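Local coordinates for tannase (Lactobacillus plantarum, PDB 4JUI), which hydrolyses the galloyl ester bonds of tannins and simple gallate esters, probably through the serine-hydrolase chemistry of the alpha/beta-hydrolase fold, at residues 219-224 / 340-345; 417-422 / 447-452. The protein carries 1 engineered substitution. All coordinates share one frame; numbering follows the deposited sequence.

Interaction 1 of 2, residues 219-224 / 340-345. With EGR (ethyl 3,4,5-trihydroxybenzoate), chain C.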
loop_
_atom_site.group_PDB
_atom_site.type_symbol
_atom_site.label_atom_id
_atom_site.label_comp_id
_atom_site.label_asym_id
_atom_site.label_seq_id
_atom_site.Cartn_x
_atom_site.Cartn_y
_atom_site.Cartn_z
ATOM N N TRP A 219 -9.751 14.498 12.284
ATOM C CA TRP A 219 -9.255 15.834 11.980
ATOM C C TRP A 219 -9.819 16.276 10.626
ATOM O O TRP A 219 -10.236 17.424 10.458
ATOM C CB TRP A 219 -7.722 15.878 11.981
ATOM C CG TRP A 219 -7.162 17.161 11.385
ATOM C CD1 TRP A 219 -7.001 18.359 12.019
ATOM C CD2 TRP A 219 -6.704 17.360 10.038
ATOM N NE1 TRP A 219 -6.478 19.286 11.155
ATOM C CE2 TRP A 219 -6.279 18.699 9.934
ATOM C CE3 TRP A 219 -6.607 16.534 8.914
ATOM C CZ2 TRP A 219 -5.773 19.236 8.743
ATOM C CZ3 TRP A 219 -6.106 17.062 7.739
ATOM C CH2 TRP A 219 -5.692 18.402 7.659
ATOM N N GLN A 220 -9.860 15.346 9.679
ATOM C CA GLN A 220 -10.369 15.642 8.344
ATOM C C GLN A 220 -11.888 15.764 8.285
ATOM O O GLN A 220 -12.414 16.706 7.689
ATOM C CB GLN A 220 -9.912 14.573 7.340
ATOM C CG GLN A 220 -10.365 14.876 5.921
ATOM C CD GLN A 220 -9.614 14.047 4.922
ATOM O OE1 GLN A 220 -8.384 13.980 4.968
ATOM N NE2 GLN A 220 -10.342 13.389 4.021
ATOM N N PHE A 221 -12.598 14.818 8.898
ATOM C CA PHE A 221 -14.043 14.715 8.667
ATOM C C PHE A 221 -14.953 15.155 9.801
ATOM O O PHE A 221 -16.180 15.065 9.674
ATOM C CB PHE A 221 -14.431 13.304 8.220
ATOM C CG PHE A 221 -14.066 12.997 6.794
ATOM C CD1 PHE A 221 -14.664 13.689 5.747
ATOM C CD2 PHE A 221 -13.147 12.006 6.503
ATOM C CE1 PHE A 221 -14.337 13.402 4.427
ATOM C CE2 PHE A 221 -12.810 11.699 5.180
ATOM C CZ PHE A 221 -13.413 12.406 4.142
ATOM N N ASN A 222 -14.382 15.618 10.909
ATOM C CA ASN A 222 -15.225 16.171 11.962
ATOM C C ASN A 222 -16.106 17.295 11.415
ATOM O O ASN A 222 -15.642 18.138 10.637
ATOM C CB ASN A 222 -14.392 16.687 13.126
ATOM C CG ASN A 222 -15.242 17.229 14.240
ATOM O OD1 ASN A 222 -15.438 18.441 14.352
ATOM N ND2 ASN A 222 -15.758 16.338 15.083
ATOM N N GLY A 223 -17.381 17.283 11.792
ATOM C CA GLY A 223 -18.317 18.283 11.306
ATOM C C GLY A 223 -19.136 17.746 10.148
ATOM O O GLY A 223 -20.155 18.322 9.772
ATOM N N ILE A 224 -18.681 16.642 9.566
ATOM C CA ILE A 224 -19.452 15.960 8.541
ATOM C C ILE A 224 -20.037 14.687 9.152
ATOM O O ILE A 224 -19.311 13.720 9.391
ATOM C CB ILE A 224 -18.570 15.635 7.322
ATOM C CG1 ILE A 224 -18.049 16.940 6.710
ATOM C CG2 ILE A 224 -19.351 14.842 6.300
ATOM C CD1 ILE A 224 -16.831 16.767 5.823
ATOM N N LEU A 340 -17.106 15.796 -1.048
ATOM C CA LEU A 340 -16.496 14.487 -1.261
ATOM C C LEU A 340 -17.216 13.390 -0.465
ATOM O O LEU A 340 -17.314 12.248 -0.924
ATOM C CB LEU A 340 -15.024 14.546 -0.843
ATOM C CG LEU A 340 -14.080 13.442 -1.299
ATOM C CD1 LEU A 340 -14.016 13.465 -2.815
ATOM C CD2 LEU A 340 -12.701 13.655 -0.701
ATOM N N THR A 341 -17.726 13.774 0.709
ATOM C CA THR A 341 -18.391 12.900 1.706
ATOM C C THR A 341 -17.470 12.049 2.587
ATOM O O THR A 341 -16.419 11.584 2.162
ATOM C CB THR A 341 -19.485 11.965 1.123
ATOM O OG1 THR A 341 -18.868 10.875 0.430
ATOM C CG2 THR A 341 -20.415 12.717 0.198
ATOM N N ARG A 342 -17.896 11.861 3.833
ATOM C CA ARG A 342 -17.233 10.957 4.763
ATOM C C ARG A 342 -17.591 9.506 4.415
ATOM O O ARG A 342 -18.747 9.216 4.085
ATOM C CB ARG A 342 -17.701 11.286 6.188
ATOM C CG ARG A 342 -17.317 10.250 7.229
ATOM C CD ARG A 342 -18.109 10.422 8.514
ATOM N NE ARG A 342 -17.555 11.453 9.385
ATOM C CZ ARG A 342 -16.596 11.244 10.286
ATOM N NH1 ARG A 342 -16.181 12.253 11.039
ATOM N NH2 ARG A 342 -16.060 10.035 10.444
ATOM N N MET A 343 -16.616 8.600 4.481
ATOM C CA MET A 343 -16.866 7.184 4.195
ATOM C C MET A 343 -17.068 6.357 5.461
ATOM O O MET A 343 -18.040 5.605 5.581
ATOM C CB MET A 343 -15.715 6.588 3.380
ATOM C CG MET A 343 -15.805 5.074 3.202
ATOM S SD MET A 343 -14.320 4.374 2.451
ATOM C CE MET A 343 -14.750 2.629 2.442
ATOM N N LYS A 344 -16.142 6.498 6.400
ATOM C CA LYS A 344 -16.104 5.650 7.587
ATOM C C LYS A 344 -16.652 6.346 8.817
ATOM O O LYS A 344 -16.620 7.573 8.908
ATOM C CB LYS A 344 -14.668 5.205 7.848
ATOM C CG LYS A 344 -14.137 4.276 6.765
ATOM C CD LYS A 344 -12.686 3.916 6.996
ATOM C CE LYS A 344 -12.227 2.929 5.922
ATOM N NZ LYS A 344 -10.807 2.528 6.086
ATOM N N ALA A 345 -17.144 5.550 9.761
ATOM C CA ALA A 345 -17.692 6.069 11.019
ATOM C C ALA A 345 -16.577 6.304 12.041
ATOM O O ALA A 345 -15.418 6.474 11.660
ATOM C CB ALA A 345 -18.740 5.128 11.576
HETATM C C01 EGR C . -10.428 -2.927 0.701
HETATM C C02 EGR C . -9.729 -1.855 -0.086
HETATM O O03 EGR C . -8.391 -1.543 0.196
HETATM C C04 EGR C . -7.711 -1.963 1.340
HETATM O O05 EGR C . -6.645 -2.571 1.300
HETATM C C06 EGR C . -8.117 -1.385 2.642
HETATM C C07 EGR C . -7.606 -1.929 3.807
HETATM C C08 EGR C . -8.001 -1.407 5.019
HETATM O O09 EGR C . -7.499 -1.942 6.183
HETATM C C10 EGR C . -8.894 -0.343 5.056
HETATM O O11 EGR C . -9.277 0.181 6.271
HETATM C C12 EGR C . -9.393 0.201 3.882
HETATM O O13 EGR C . -10.277 1.248 3.895
HETATM C C14 EGR C . -8.999 -0.323 2.670
#
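R342 sends its CG anti to the backbone N (chi1 168°), stays extended through chi2 and bends at chi3 (-82°), which swings its guanidinium under the turn F221-I224; F221, with CG anti to its own carbonyl carbon, lays its ring against the backbone of R342. The two side chains run antiparallel past one another. R342 CA sits over one face of the phenyl ring, 4.0 Å from its centroid, as a CH-pi contact, while CG of Q220 covers the opposite face. In return CB of F221 lies over one face of the guanidinium, the phenyl ring and guanidinium planes being 50° apart.

The arginine works as a clamp on backbone carbonyls. NE gives a 2.9 Å bond to O of I224, almost end-on to the carbonyl and close to the guanidinium plane. NH2 reaches O of K344 at 3.0 Å, almost exactly in that plane, and NH1 adds a weak bond to O of F221 at 3.1 Å. That last oxygen also takes the N-H of I224, closing the type II turn, and G223 has the positive phi such a turn needs. CG2 of I224 packs on CB of R342 at 3.9 Å. With an alanine here the NE, NH1 and NH2 bonds go, which is likely to leave I224 O and K344 O without their side-chain donor and E218 without its salt-bridge mate.

Two residues on, K344 runs out extended to the gallate, where NZ bonds O13 at 2.6 Å and O11 at 2.8 Å. The contact thus joins the C-terminal end of helix 210-221 to the loop leaving helix 333-340; R342 also pairs through its backbone with H228 of strand 226-232, and its side chain touches S259 of helix 253-272.

Interaction 2 of 2, residues 417-422 / 447-452. With EGR (ethyl 3,4,5-trihydroxybenzoate), chain C.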
loop_
_atom_site.group_PDB
_atom_site.type_symbol
_atom_site.label_atom_id
_atom_site.label_comp_id
_atom_site.label_asym_id
_atom_site.label_seq_id
_atom_site.Cartn_x
_atom_site.Cartn_y
_atom_site.Cartn_z
ATOM N N GLY A 417 -5.530 9.045 -4.289
ATOM C CA GLY A 417 -6.500 9.760 -5.108
ATOM C C GLY A 417 -7.196 10.889 -4.372
ATOM O O GLY A 417 -7.494 10.782 -3.183
ATOM N N ALA A 418 -7.473 11.979 -5.081
ATOM C CA ALA A 418 -8.112 13.127 -4.440
ATOM C C ALA A 418 -9.556 12.837 -4.037
ATOM O O ALA A 418 -10.155 13.601 -3.267
ATOM C CB ALA A 418 -8.025 14.379 -5.343
ATOM N N ALA A 419 -10.119 11.746 -4.551
ATOM C CA ALA A 419 -11.478 11.353 -4.179
ATOM C C ALA A 419 -11.487 10.092 -3.317
ATOM O O ALA A 419 -12.539 9.481 -3.104
ATOM C CB ALA A 419 -12.341 11.166 -5.423
ATOM N N ASP A 420 -10.311 9.719 -2.815
ATOM C CA ASP A 420 -10.161 8.544 -1.954
ATOM C C ASP A 420 -10.354 8.949 -0.490
ATOM O O ASP A 420 -9.528 9.656 0.078
ATOM C CB ASP A 420 -8.769 7.924 -2.167
ATOM C CG ASP A 420 -8.558 6.620 -1.389
ATOM O OD1 ASP A 420 -9.173 6.421 -0.320
ATOM O OD2 ASP A 420 -7.738 5.787 -1.845
ATOM N N ARG A 421 -11.429 8.461 0.114
ATOM C CA ARG A 421 -11.752 8.785 1.502
ATOM C C ARG A 421 -11.544 7.607 2.443
ATOM O O ARG A 421 -12.056 7.619 3.564
ATOM C CB ARG A 421 -13.205 9.261 1.607
ATOM C CG ARG A 421 -13.613 10.248 0.537
ATOM C CD ARG A 421 -14.610 9.631 -0.434
ATOM N NE ARG A 421 -15.931 9.438 0.158
ATOM C CZ ARG A 421 -16.547 8.264 0.253
ATOM N NH1 ARG A 421 -15.961 7.165 -0.200
ATOM N NH2 ARG A 421 -17.750 8.190 0.809
ATOM N N ASP A 422 -10.807 6.593 1.995
ATOM C CA ASP A 422 -10.568 5.406 2.826
ATOM C C ASP A 422 -9.656 5.689 4.026
ATOM O O ASP A 422 -9.726 5.020 5.063
ATOM C CB ASP A 422 -10.012 4.265 1.963
ATOM C CG ASP A 422 -11.100 3.496 1.239
ATOM O OD1 ASP A 422 -11.788 4.100 0.392
ATOM O OD2 ASP A 422 -11.266 2.284 1.515
ATOM N N PRO A 447 -3.872 12.516 -7.166
ATOM C CA PRO A 447 -4.441 12.688 -8.515
ATOM C C PRO A 447 -5.936 13.026 -8.522
ATOM O O PRO A 447 -6.717 12.394 -7.810
ATOM C CB PRO A 447 -4.216 11.320 -9.172
ATOM C CG PRO A 447 -3.120 10.683 -8.373
ATOM C CD PRO A 447 -3.288 11.179 -6.971
ATOM N N TRP A 448 -6.316 14.012 -9.335
ATOM C CA TRP A 448 -7.684 14.523 -9.377
ATOM C C TRP A 448 -8.754 13.458 -9.612
ATOM O O TRP A 448 -8.646 12.655 -10.541
ATOM C CB TRP A 448 -7.825 15.614 -10.453
ATOM C CG TRP A 448 -9.228 16.131 -10.526
ATOM C CD1 TRP A 448 -10.191 15.794 -11.438
ATOM C CD2 TRP A 448 -9.836 17.047 -9.617
ATOM N NE1 TRP A 448 -11.358 16.459 -11.151
ATOM C CE2 TRP A 448 -11.168 17.229 -10.033
ATOM C CE3 TRP A 448 -9.386 17.725 -8.482
ATOM C CZ2 TRP A 448 -12.052 18.073 -9.359
ATOM C CZ3 TRP A 448 -10.256 18.562 -7.817
ATOM C CH2 TRP A 448 -11.577 18.732 -8.259
ATOM N N ASP A 449 -9.791 13.495 -8.773
ATOM C CA ASP A 449 -10.996 12.667 -8.899
ATOM C C ASP A 449 -10.692 11.182 -9.044
ATOM O O ASP A 449 -11.443 10.442 -9.680
ATOM C CB ASP A 449 -11.875 13.148 -10.059
ATOM C CG ASP A 449 -13.329 12.708 -9.922
ATOM O OD1 ASP A 449 -13.755 12.365 -8.800
ATOM O OD2 ASP A 449 -14.052 12.705 -10.938
ATOM N N ILE A 450 -9.585 10.747 -8.455
ATOM C CA ILE A 450 -9.275 9.328 -8.435
ATOM C C ILE A 450 -9.792 8.724 -7.133
ATOM O O ILE A 450 -9.532 9.247 -6.045
ATOM C CB ILE A 450 -7.769 9.078 -8.592
ATOM C CG1 ILE A 450 -7.322 9.460 -10.007
ATOM C CG2 ILE A 450 -7.437 7.621 -8.275
ATOM C CD1 ILE A 450 -7.923 8.586 -11.097
ATOM N N PRO A 451 -10.567 7.634 -7.241
ATOM C CA PRO A 451 -11.118 6.995 -6.039
ATOM C C PRO A 451 -10.123 6.019 -5.418
ATOM O O PRO A 451 -8.946 6.003 -5.781
ATOM C CB PRO A 451 -12.323 6.222 -6.587
ATOM C CG PRO A 451 -11.901 5.850 -7.972
ATOM C CD PRO A 451 -11.048 6.991 -8.479
ATOM N N HIS A 452 -10.597 5.218 -4.469
ATOM C CA HIS A 452 -9.761 4.218 -3.826
ATOM C C HIS A 452 -9.426 3.158 -4.875
ATOM O O HIS A 452 -10.291 2.384 -5.281
ATOM C CB HIS A 452 -10.510 3.620 -2.634
ATOM C CG HIS A 452 -9.665 2.760 -1.744
ATOM N ND1 HIS A 452 -8.561 3.241 -1.070
ATOM C CD2 HIS A 452 -9.780 1.456 -1.409
ATOM C CE1 HIS A 452 -8.027 2.259 -0.362
ATOM N NE2 HIS A 452 -8.742 1.167 -0.550
HETATM C C01 EGR C . -10.428 -2.927 0.701
HETATM C C02 EGR C . -9.729 -1.855 -0.086
HETATM O O03 EGR C . -8.391 -1.543 0.196
HETATM C C04 EGR C . -7.711 -1.963 1.340
HETATM O O05 EGR C . -6.645 -2.571 1.300
HETATM C C06 EGR C . -8.117 -1.385 2.642
HETATM C C07 EGR C . -7.606 -1.929 3.807
HETATM C C08 EGR C . -8.001 -1.407 5.019
HETATM O O09 EGR C . -7.499 -1.942 6.183
HETATM C C10 EGR C . -8.894 -0.343 5.056
HETATM O O11 EGR C . -9.277 0.181 6.271
HETATM C C12 EGR C . -9.393 0.201 3.882
HETATM O O13 EGR C . -10.277 1.248 3.895
HETATM C C14 EGR C . -8.999 -0.323 2.670
HETATM O O HOH W 1 -6.723 6.246 -4.197
#
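D422 and H452 lie flat on each other: the carboxylate is stacked over one face of the imidazole, their planes only 6° apart, with CG of D422 3.3 Å above the ring plane. D420 is set quite differently. Its carboxylate stands almost perpendicular to the same ring and meets it at the edge, where ND1 of H452 donates at 2.8 Å on the syn side of OD2, though tilted well out of the carboxylate plane. At another part of the edge NE2 of H452 donates to the ester oxygen O03 of the ligand, also at 2.8 Å, while OD2 of D422 accepts from the ligand hydroxyl O13. D420 in turn is fixed by an Asx turn, its OD1 taking N of D422, and by a water that bonds OD2, O of P451 and N of G417. Behind it the two loops are tied by backbone bonds, A418 N to P447 O at 2.9 Å and A419 N to I450 O; G417 passes so close to I450 O that a side chain there would clash.

With the ligand bound, both ring nitrogens are engaged, which would fix the ring's rotation. The D420 carboxylate would probably polarise it, consistent with the histidine-acid pair of alpha/beta-hydrolases, next to the ligand's ester group, the probable scissile bond.

Interaction 1 comes first along the chain and closes before interaction 2 opens; their centres lie about 14 Å apart, on the same side of the chain's centre. Interaction 2 belongs to the core of the fold, joining the loops that follow the neighbouring parallel strands 411-415 and 441-445 at one border of the mixed sheet. Interaction 1 lies farther out, among helices and near the two-stranded sheet 226-232/244-250. They meet directly: K344 NZ probably bonds D422 O at 2.9 Å, and T341 OG1 probably bonds R421 NH2. Both also reach the same ligand, so K344 of interaction 1 holds two ring hydroxyls while D422 and H452 of interaction 2 meet one of the same hydroxyls, O13, and the ester oxygen.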